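Local coordinates for protein isomaltodextranase (Arthrobacter globiformis, PDB 5AWO) that hydrolyses alpha-1,6-glucosidic linkages in dextran-like polysaccharides, removing successive isomaltose units from the non-reducing chain ends, at residues E58-F70 / D347-T360. Numbering follows the deposited sequence.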
ATOM      1  N   GLU A  58     -29.663  -0.703   6.343  1.00 18.67           N
ATOM      2  CA  GLU A  58     -28.557   0.093   6.904  1.00 18.63           C
ATOM      3  C   GLU A  58     -27.472   0.338   5.869  1.00 17.86           C
ATOM      4  O   GLU A  58     -26.927   1.437   5.776  1.00 17.72           O
ATOM      5  CB  GLU A  58     -28.008  -0.588   8.137  1.00 18.85           C
ATOM      6  CG  GLU A  58     -28.945  -0.394   9.310  1.00 20.79           C
ATOM      7  CD  GLU A  58     -29.048   1.071   9.681  1.00 23.81           C
ATOM      8  OE1 GLU A  58     -28.149   1.561  10.362  1.00 26.49           O
ATOM      9  OE2 GLU A  58     -29.988   1.755   9.239  1.00 30.72           O
ATOM     10  N   TRP A  59     -27.189  -0.670   5.045  1.00 18.05           N
ATOM     11  CA  TRP A  59     -26.312  -0.491   3.898  1.00 17.43           C
ATOM     12  C   TRP A  59     -26.822   0.611   2.956  1.00 17.66           C
ATOM     13  O   TRP A  59     -26.072   1.493   2.544  1.00 17.89           O
ATOM     14  CB  TRP A  59     -26.185  -1.837   3.193  1.00 17.15           C
ATOM     15  CG  TRP A  59     -25.610  -1.920   1.815  1.00 17.56           C
ATOM     16  CD1 TRP A  59     -26.303  -2.156   0.650  1.00 16.48           C
ATOM     17  CD2 TRP A  59     -24.219  -1.891   1.436  1.00 16.40           C
ATOM     18  NE1 TRP A  59     -25.445  -2.243  -0.402  1.00 15.99           N
ATOM     19  CE2 TRP A  59     -24.151  -2.115   0.047  1.00 16.99           C
ATOM     20  CE3 TRP A  59     -23.026  -1.716   2.146  1.00 16.65           C
ATOM     21  CZ2 TRP A  59     -22.941  -2.109  -0.664  1.00 16.35           C
ATOM     22  CZ3 TRP A  59     -21.827  -1.735   1.436  1.00 16.56           C
ATOM     23  CH2 TRP A  59     -21.784  -1.924   0.069  1.00 17.23           C
ATOM     24  N   LYS A  60     -28.128   0.562   2.643  1.00 18.29           N
ATOM     25  CA  LYS A  60     -28.717   1.563   1.751  1.00 20.03           C
ATOM     26  C   LYS A  60     -28.616   2.978   2.337  1.00 17.67           C
ATOM     27  O   LYS A  60     -28.212   3.904   1.645  1.00 19.35           O
ATOM     28  CB  LYS A  60     -30.189   1.225   1.459  1.00 21.85           C
ATOM     29  CG  LYS A  60     -30.838   2.153   0.441  1.00 24.54           C
ATOM     30  CD  LYS A  60     -32.314   1.834   0.269  1.00 24.88           C
ATOM     31  CE  LYS A  60     -32.964   2.710  -0.794  1.00 26.20           C
ATOM     32  NZ  LYS A  60     -32.910   4.160  -0.455  1.00 27.27           N
ATOM     33  N   VAL A  61     -28.982   3.129   3.602  1.00 18.92           N
ATOM     34  CA  VAL A  61     -29.000   4.460   4.210  1.00 19.02           C
ATOM     35  C   VAL A  61     -27.569   5.015   4.288  1.00 19.47           C
ATOM     36  O   VAL A  61     -27.329   6.182   3.994  1.00 19.89           O
ATOM     37  CB  VAL A  61     -29.746   4.466   5.557  1.00 19.94           C
ATOM     38  CG1 VAL A  61     -29.697   5.832   6.210  1.00 20.45           C
ATOM     39  CG2 VAL A  61     -31.222   4.107   5.342  1.00 20.80           C
ATOM     40  N   ASN A  62     -26.606   4.163   4.617  1.00 19.52           N
ATOM     41  CA  ASN A  62     -25.207   4.616   4.555  1.00 18.87           C
ATOM     42  C   ASN A  62     -24.769   5.035   3.167  1.00 18.18           C
ATOM     43  O   ASN A  62     -24.122   6.075   2.996  1.00 19.73           O
ATOM     44  CB  ASN A  62     -24.251   3.547   5.094  1.00 17.72           C
ATOM     45  CG  ASN A  62     -24.242   3.486   6.611  1.00 17.21           C
ATOM     46  OD1 ASN A  62     -24.779   2.566   7.247  1.00 18.81           O
ATOM     47  ND2 ASN A  62     -23.671   4.505   7.205  1.00 15.93           N
ATOM     48  N   ILE A  63     -25.135   4.252   2.143  1.00 17.91           N
ATOM     49  CA  ILE A  63     -24.800   4.615   0.783  1.00 18.98           C
ATOM     50  C   ILE A  63     -25.404   5.990   0.409  1.00 18.42           C
ATOM     51  O   ILE A  63     -24.737   6.818  -0.211  1.00 19.12           O
ATOM     52  CB  ILE A  63     -25.256   3.561  -0.248  1.00 19.79           C
ATOM     53  CG1 ILE A  63     -24.387   2.301  -0.107  1.00 20.23           C
ATOM     54  CG2 ILE A  63     -25.219   4.113  -1.668  1.00 20.19           C
ATOM     55  CD1 ILE A  63     -24.905   1.123  -0.897  1.00 22.18           C
ATOM     56  N   ASP A  64     -26.671   6.185   0.756  1.00 20.21           N
ATOM     57  CA  ASP A  64     -27.347   7.448   0.417  1.00 21.47           C
ATOM     58  C   ASP A  64     -26.671   8.631   1.121  1.00 20.69           C
ATOM     59  O   ASP A  64     -26.490   9.691   0.529  1.00 23.08           O
ATOM     60  CB  ASP A  64     -28.836   7.373   0.756  1.00 23.14           C
ATOM     61  CG  ASP A  64     -29.603   6.400  -0.140  1.00 24.26           C
ATOM     62  OD1 ASP A  64     -29.091   6.056  -1.212  1.00 23.04           O
ATOM     63  OD2 ASP A  64     -30.729   6.009   0.262  1.00 29.51           O
ATOM     64  N   TRP A  65     -26.247   8.407   2.358  1.00 19.90           N
ATOM     65  CA  TRP A  65     -25.492   9.404   3.117  1.00 19.95           C
ATOM     66  C   TRP A  65     -24.144   9.674   2.453  1.00 19.14           C
ATOM     67  O   TRP A  65     -23.770  10.817   2.265  1.00 19.47           O
ATOM     68  CB  TRP A  65     -25.334   8.946   4.566  1.00 20.32           C
ATOM     69  CG  TRP A  65     -24.252   9.613   5.368  1.00 19.80           C
ATOM     70  CD1 TRP A  65     -24.190  10.918   5.777  1.00 20.70           C
ATOM     71  CD2 TRP A  65     -23.073   8.985   5.866  1.00 19.21           C
ATOM     72  NE1 TRP A  65     -23.059  11.128   6.512  1.00 20.31           N
ATOM     73  CE2 TRP A  65     -22.364   9.948   6.601  1.00 19.16           C
ATOM     74  CE3 TRP A  65     -22.574   7.677   5.804  1.00 19.94           C
ATOM     75  CZ2 TRP A  65     -21.160   9.661   7.227  1.00 18.15           C
ATOM     76  CZ3 TRP A  65     -21.378   7.393   6.438  1.00 19.96           C
ATOM     77  CH2 TRP A  65     -20.683   8.381   7.136  1.00 19.73           C
ATOM     78  N   LEU A  66     -23.429   8.627   2.038  1.00 18.79           N
ATOM     79  CA  LEU A  66     -22.169   8.822   1.358  1.00 19.24           C
ATOM     80  C   LEU A  66     -22.365   9.582   0.063  1.00 19.11           C
ATOM     81  O   LEU A  66     -21.596  10.469  -0.280  1.00 19.18           O
ATOM     82  CB  LEU A  66     -21.477   7.491   1.035  1.00 18.73           C
ATOM     83  CG  LEU A  66     -21.020   6.710   2.266  1.00 18.75           C
ATOM     84  CD1 LEU A  66     -20.726   5.291   1.830  1.00 19.41           C
ATOM     85  CD2 LEU A  66     -19.818   7.360   2.922  1.00 19.00           C
ATOM     86  N   ALA A  67     -23.402   9.222  -0.699  1.00 20.35           N
ATOM     87  CA  ALA A  67     -23.577   9.837  -1.994  1.00 21.51           C
ATOM     88  C   ALA A  67     -23.793  11.358  -1.882  1.00 22.03           C
ATOM     89  O   ALA A  67     -23.409  12.084  -2.785  1.00 24.79           O
ATOM     90  CB  ALA A  67     -24.744   9.201  -2.722  1.00 22.51           C
ATOM     91  N   GLY A  68     -24.405  11.796  -0.782  1.00 22.02           N
ATOM     92  CA  GLY A  68     -24.679  13.215  -0.563  1.00 22.46           C
ATOM     93  C   GLY A  68     -23.605  14.020   0.143  1.00 24.46           C
ATOM     94  O   GLY A  68     -23.654  15.248   0.147  1.00 26.68           O
ATOM     95  N   ASN A  69     -22.640  13.350   0.739  0.50 22.12           N
ATOM     96  CA  ASN A  69     -21.610  14.067   1.440  0.50 22.03           C
ATOM     97  C   ASN A  69     -20.268  13.594   0.831  0.50 21.55           C
ATOM     98  O   ASN A  69     -19.694  14.237  -0.057  0.50 22.00           O
ATOM     99  CB  ASN A  69     -21.773  13.840   2.959  0.50 22.41           C
ATOM    100  CG  ASN A  69     -23.172  14.269   3.506  0.50 22.30           C
ATOM    101  OD1 ASN A  69     -23.301  15.323   4.152  0.50 21.96           O
ATOM    102  ND2 ASN A  69     -24.208  13.450   3.271  0.50 22.47           N
ATOM    103  N   PHE A  70     -19.851  12.389   1.141  1.00 19.75           N
ATOM    104  CA  PHE A  70     -18.452  12.022   0.906  1.00 19.31           C
ATOM    105  C   PHE A  70     -18.037  11.602  -0.491  1.00 19.57           C
ATOM    106  O   PHE A  70     -16.873  11.693  -0.833  1.00 18.27           O
ATOM    107  CB  PHE A  70     -18.058  10.944   1.904  1.00 19.50           C
ATOM    108  CG  PHE A  70     -18.191  11.392   3.314  1.00 20.09           C
ATOM    109  CD1 PHE A  70     -17.158  12.072   3.926  1.00 20.59           C
ATOM    110  CD2 PHE A  70     -19.387  11.262   3.988  1.00 21.43           C
ATOM    111  CE1 PHE A  70     -17.273  12.541   5.210  1.00 20.60           C
ATOM    112  CE2 PHE A  70     -19.525  11.749   5.278  1.00 22.46           C
ATOM    113  CZ  PHE A  70     -18.440  12.368   5.903  1.00 22.11           C
ATOM    114  N   ASP A 347     -16.905   5.242  10.137  1.00 14.56           N
ATOM    115  CA  ASP A 347     -18.066   5.869  10.782  1.00 15.17           C
ATOM    116  C   ASP A 347     -19.302   5.612   9.927  1.00 15.75           C
ATOM    117  O   ASP A 347     -19.275   5.819   8.709  1.00 15.45           O
ATOM    118  CB  ASP A 347     -17.868   7.379  10.894  1.00 15.26           C
ATOM    119  CG  ASP A 347     -16.653   7.730  11.713  1.00 14.99           C
ATOM    120  OD1 ASP A 347     -15.513   7.669  11.172  1.00 15.18           O
ATOM    121  OD2 ASP A 347     -16.848   8.053  12.904  1.00 16.04           O
ATOM    122  N   THR A 348     -20.381   5.207  10.587  1.00 15.80           N
ATOM    123  CA  THR A 348     -21.682   5.133   9.938  1.00 16.78           C
ATOM    124  C   THR A 348     -22.360   6.503   9.992  1.00 17.67           C
ATOM    125  O   THR A 348     -21.879   7.435  10.649  1.00 16.49           O
ATOM    126  CB  THR A 348     -22.621   4.167  10.673  1.00 16.59           C
ATOM    127  OG1 THR A 348     -22.890   4.718  11.961  1.00 18.41           O
ATOM    128  CG2 THR A 348     -22.026   2.777  10.841  1.00 16.68           C
ATOM    129  N   TYR A 349     -23.515   6.624   9.335  1.00 18.12           N
ATOM    130  CA  TYR A 349     -24.297   7.862   9.337  1.00 18.43           C
ATOM    131  C   TYR A 349     -24.720   8.216  10.760  1.00 18.48           C
ATOM    132  O   TYR A 349     -24.863   9.405  11.080  1.00 19.15           O
ATOM    133  CB  TYR A 349     -25.504   7.779   8.374  1.00 19.74           C
ATOM    134  CG  TYR A 349     -26.635   6.864   8.787  1.00 21.81           C
ATOM    135  CD1 TYR A 349     -27.719   7.344   9.530  1.00 21.95           C
ATOM    136  CD2 TYR A 349     -26.657   5.533   8.389  1.00 22.00           C
ATOM    137  CE1 TYR A 349     -28.748   6.494   9.907  1.00 22.74           C
ATOM    138  CE2 TYR A 349     -27.690   4.693   8.737  1.00 23.75           C
ATOM    139  CZ  TYR A 349     -28.739   5.180   9.486  1.00 23.82           C
ATOM    140  OH  TYR A 349     -29.763   4.322   9.848  1.00 25.65           O
ATOM    141  N   GLN A 350     -24.891   7.232  11.635  1.00 18.02           N
ATOM    142  CA  GLN A 350     -25.233   7.528  13.039  1.00 18.71           C
ATOM    143  C   GLN A 350     -24.037   7.964  13.861  1.00 18.69           C
ATOM    144  O   GLN A 350     -24.194   8.740  14.803  1.00 20.09           O
ATOM    145  CB  GLN A 350     -25.861   6.338  13.747  1.00 20.79           C
ATOM    146  CG  GLN A 350     -27.163   5.870  13.136  1.00 23.33           C
ATOM    147  CD  GLN A 350     -26.982   4.652  12.284  1.00 26.33           C
ATOM    148  OE1 GLN A 350     -25.932   4.471  11.642  1.00 26.20           O
ATOM    149  NE2 GLN A 350     -27.984   3.784  12.284  1.00 26.33           N
ATOM    150  N   GLN A 351     -22.853   7.474  13.518  1.00 17.39           N
ATOM    151  CA  GLN A 351     -21.657   7.729  14.320  1.00 17.40           C
ATOM    152  C   GLN A 351     -20.951   9.002  13.935  1.00 17.57           C
ATOM    153  O   GLN A 351     -20.207   9.557  14.749  1.00 17.20           O
ATOM    154  CB  GLN A 351     -20.662   6.579  14.153  1.00 16.96           C
ATOM    155  CG  GLN A 351     -21.084   5.280  14.789  1.00 16.76           C
ATOM    156  CD  GLN A 351     -20.306   4.072  14.267  1.00 16.73           C
ATOM    157  OE1 GLN A 351     -19.728   4.111  13.173  1.00 16.34           O
ATOM    158  NE2 GLN A 351     -20.288   2.998  15.050  1.00 16.91           N
ATOM    159  N   ILE A 352     -21.118   9.447  12.700  1.00 17.23           N
ATOM    160  CA  ILE A 352     -20.288  10.527  12.159  1.00 17.95           C
ATOM    161  C   ILE A 352     -20.399  11.814  12.998  1.00 19.04           C
ATOM    162  O   ILE A 352     -19.400  12.518  13.198  1.00 19.71           O
ATOM    163  CB  ILE A 352     -20.533  10.801  10.650  1.00 18.31           C
ATOM    164  CG1 ILE A 352     -19.465  11.719  10.042  1.00 18.87           C
ATOM    165  CG2 ILE A 352     -21.918  11.399  10.399  1.00 18.78           C
ATOM    166  CD1 ILE A 352     -18.053  11.144  10.050  1.00 18.09           C
ATOM    167  N   GLY A 353     -21.587  12.101  13.523  1.00 18.66           N
ATOM    168  CA  GLY A 353     -21.753  13.291  14.372  1.00 19.35           C
ATOM    169  C   GLY A 353     -21.291  14.539  13.644  1.00 19.99           C
ATOM    170  O   GLY A 353     -21.695  14.766  12.504  1.00 20.02           O
ATOM    171  N   ASN A 354     -20.446  15.351  14.300  1.00 22.56           N
ATOM    172  CA  ASN A 354     -19.886  16.549  13.652  1.00 24.42           C
ATOM    173  C   ASN A 354     -18.492  16.276  13.112  1.00 24.37           C
ATOM    174  O   ASN A 354     -17.678  17.182  13.154  1.00 26.88           O
ATOM    175  CB  ASN A 354     -19.618  17.763  14.612  1.00 28.46           C
ATOM    176  CG  ASN A 354     -20.716  18.067  15.605  1.00 28.92           C
ATOM    177  OD1 ASN A 354     -21.908  17.895  15.317  1.00 35.67           O
ATOM    178  ND2 ASN A 354     -20.309  18.630  16.778  1.00 29.91           N
ATOM    179  N   ASN A 355     -18.165  15.052  12.693  1.00 20.39           N
ATOM    180  CA  ASN A 355     -16.776  14.739  12.319  1.00 19.99           C
ATOM    181  C   ASN A 355     -16.495  14.577  10.847  1.00 19.48           C
ATOM    182  O   ASN A 355     -15.391  14.198  10.477  1.00 18.81           O
ATOM    183  CB  ASN A 355     -16.315  13.496  13.082  1.00 19.50           C
ATOM    184  CG  ASN A 355     -16.105  13.772  14.527  1.00 20.95           C
ATOM    185  OD1 ASN A 355     -15.576  14.835  14.868  1.00 21.86           O
ATOM    186  ND2 ASN A 355     -16.472  12.846  15.375  1.00 21.05           N
ATOM    187  N   ALA A 356     -17.450  14.877   9.975  1.00 19.07           N
ATOM    188  CA  ALA A 356     -17.191  14.806   8.525  1.00 19.66           C
ATOM    189  C   ALA A 356     -15.962  15.573   8.085  1.00 19.41           C
ATOM    190  O   ALA A 356     -15.207  15.155   7.199  1.00 20.01           O
ATOM    191  CB  ALA A 356     -18.407  15.307   7.742  1.00 20.98           C
ATOM    192  N   TRP A 357     -15.747  16.726   8.722  1.00 18.99           N
ATOM    193  CA  TRP A 357     -14.606  17.566   8.395  1.00 17.29           C
ATOM    194  C   TRP A 357     -13.229  16.849   8.398  1.00 16.50           C
ATOM    195  O   TRP A 357     -12.319  17.221   7.670  1.00 17.71           O
ATOM    196  CB  TRP A 357     -14.567  18.783   9.349  1.00 17.64           C
ATOM    197  CG  TRP A 357     -14.364  18.357  10.783  1.00 16.72           C
ATOM    198  CD1 TRP A 357     -15.335  18.066  11.710  1.00 17.65           C
ATOM    199  CD2 TRP A 357     -13.118  18.135  11.432  1.00 16.05           C
ATOM    200  NE1 TRP A 357     -14.765  17.664  12.876  1.00 17.29           N
ATOM    201  CE2 TRP A 357     -13.403  17.685  12.738  1.00 15.82           C
ATOM    202  CE3 TRP A 357     -11.782  18.244  11.031  1.00 16.35           C
ATOM    203  CZ2 TRP A 357     -12.401  17.390  13.652  1.00 16.06           C
ATOM    204  CZ3 TRP A 357     -10.787  17.925  11.935  1.00 16.25           C
ATOM    205  CH2 TRP A 357     -11.112  17.501  13.246  1.00 16.39           C
ATOM    206  N   VAL A 358     -13.084  15.816   9.235  1.00 15.55           N
ATOM    207  CA  VAL A 358     -11.819  15.064   9.375  1.00 16.31           C
ATOM    208  C   VAL A 358     -11.358  14.542   8.007  1.00 15.25           C
ATOM    209  O   VAL A 358     -10.164  14.513   7.660  1.00 14.87           O
ATOM    210  CB  VAL A 358     -12.015  13.829  10.341  1.00 18.19           C
ATOM    211  CG1 VAL A 358     -10.780  12.911  10.392  1.00 19.55           C
ATOM    212  CG2 VAL A 358     -12.373  14.312  11.758  1.00 19.98           C
ATOM    213  N   TYR A 359     -12.352  14.141   7.232  1.00 14.53           N
ATOM    214  CA  TYR A 359     -12.143  13.383   6.006  1.00 14.58           C
ATOM    215  C   TYR A 359     -12.146  14.266   4.756  1.00 15.28           C
ATOM    216  O   TYR A 359     -11.771  13.805   3.671  1.00 16.06           O
ATOM    217  CB  TYR A 359     -13.243  12.352   5.898  1.00 14.80           C
ATOM    218  CG  TYR A 359     -13.252  11.360   7.029  1.00 13.89           C
ATOM    219  CD1 TYR A 359     -12.089  10.646   7.366  1.00 13.55           C
ATOM    220  CD2 TYR A 359     -14.389  11.119   7.779  1.00 13.01           C
ATOM    221  CE1 TYR A 359     -12.081   9.709   8.381  1.00 13.62           C
ATOM    222  CE2 TYR A 359     -14.391  10.180   8.797  1.00 13.72           C
ATOM    223  CZ  TYR A 359     -13.234   9.486   9.106  1.00 13.16           C
ATOM    224  OH  TYR A 359     -13.238   8.536  10.109  1.00 14.42           O
ATOM    225  N   THR A 360     -12.564  15.520   4.895  1.00 15.41           N
ATOM    226  CA  THR A 360     -12.893  16.361   3.739  1.00 15.75           C
ATOM    227  C   THR A 360     -12.062  17.647   3.649  1.00 16.12           C
ATOM    228  O   THR A 360     -12.487  18.622   3.011  1.00 17.88           O
ATOM    229  CB  THR A 360     -14.395  16.673   3.713  1.00 16.32           C
ATOM    230  OG1 THR A 360     -14.754  17.401   4.898  1.00 17.76           O
ATOM    231  CG2 THR A 360     -15.201  15.384   3.602  1.00 17.15           C
TER
HETATM  232  O   HOH W   1     -25.555   2.124  10.104  1.00 20.28           O
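Tyr349 lies across helix 56-68, its OH giving a 2.6 Å hydrogen bond to the syn lone pair of Glu58 OE2. Gln350 NE2 takes the other carboxylate oxygen, Glu58 OE1, at 2.9 Å and nearly straight (163°). A water lies 2.7 Å from Glu58 OE1 and 2.8 Å from Gln350 OE1, the latter oxygen lying over the centre of the Tyr349 ring. On the opposite face sits Val61 CG1, a CH-pi contact 3.5 Å from the ring centroid. With CG between its backbone N and carbonyl carbon (chi1 71°), the Tyr349 ring runs alongside the helix and its OH ends at Glu58, while its CA covers the six-membered ring of Trp65, 3.8 Å from the centroid. Ile352 CB packs on Trp65 CZ2, and further along Phe70 CZ meets Ala356 CB at 3.5 Å. A phenylalanine in place of Tyr349 would probably leave Glu58 OE2 without its hydroxyl donor. Behind, Thr348 OG1 accepts from Gln351 N in an ST motif, and Asp347 O lies at the Trp65 edge and accepts a hydrogen bond from Trp41 NE1. Helix 56-68, following the first TIM-barrel strand 39-42, thus joins the loop after the eighth, 343-345; donors to both Glu58 oxygens fix the carboxylate's rotation, and apolar contacts carry the rest.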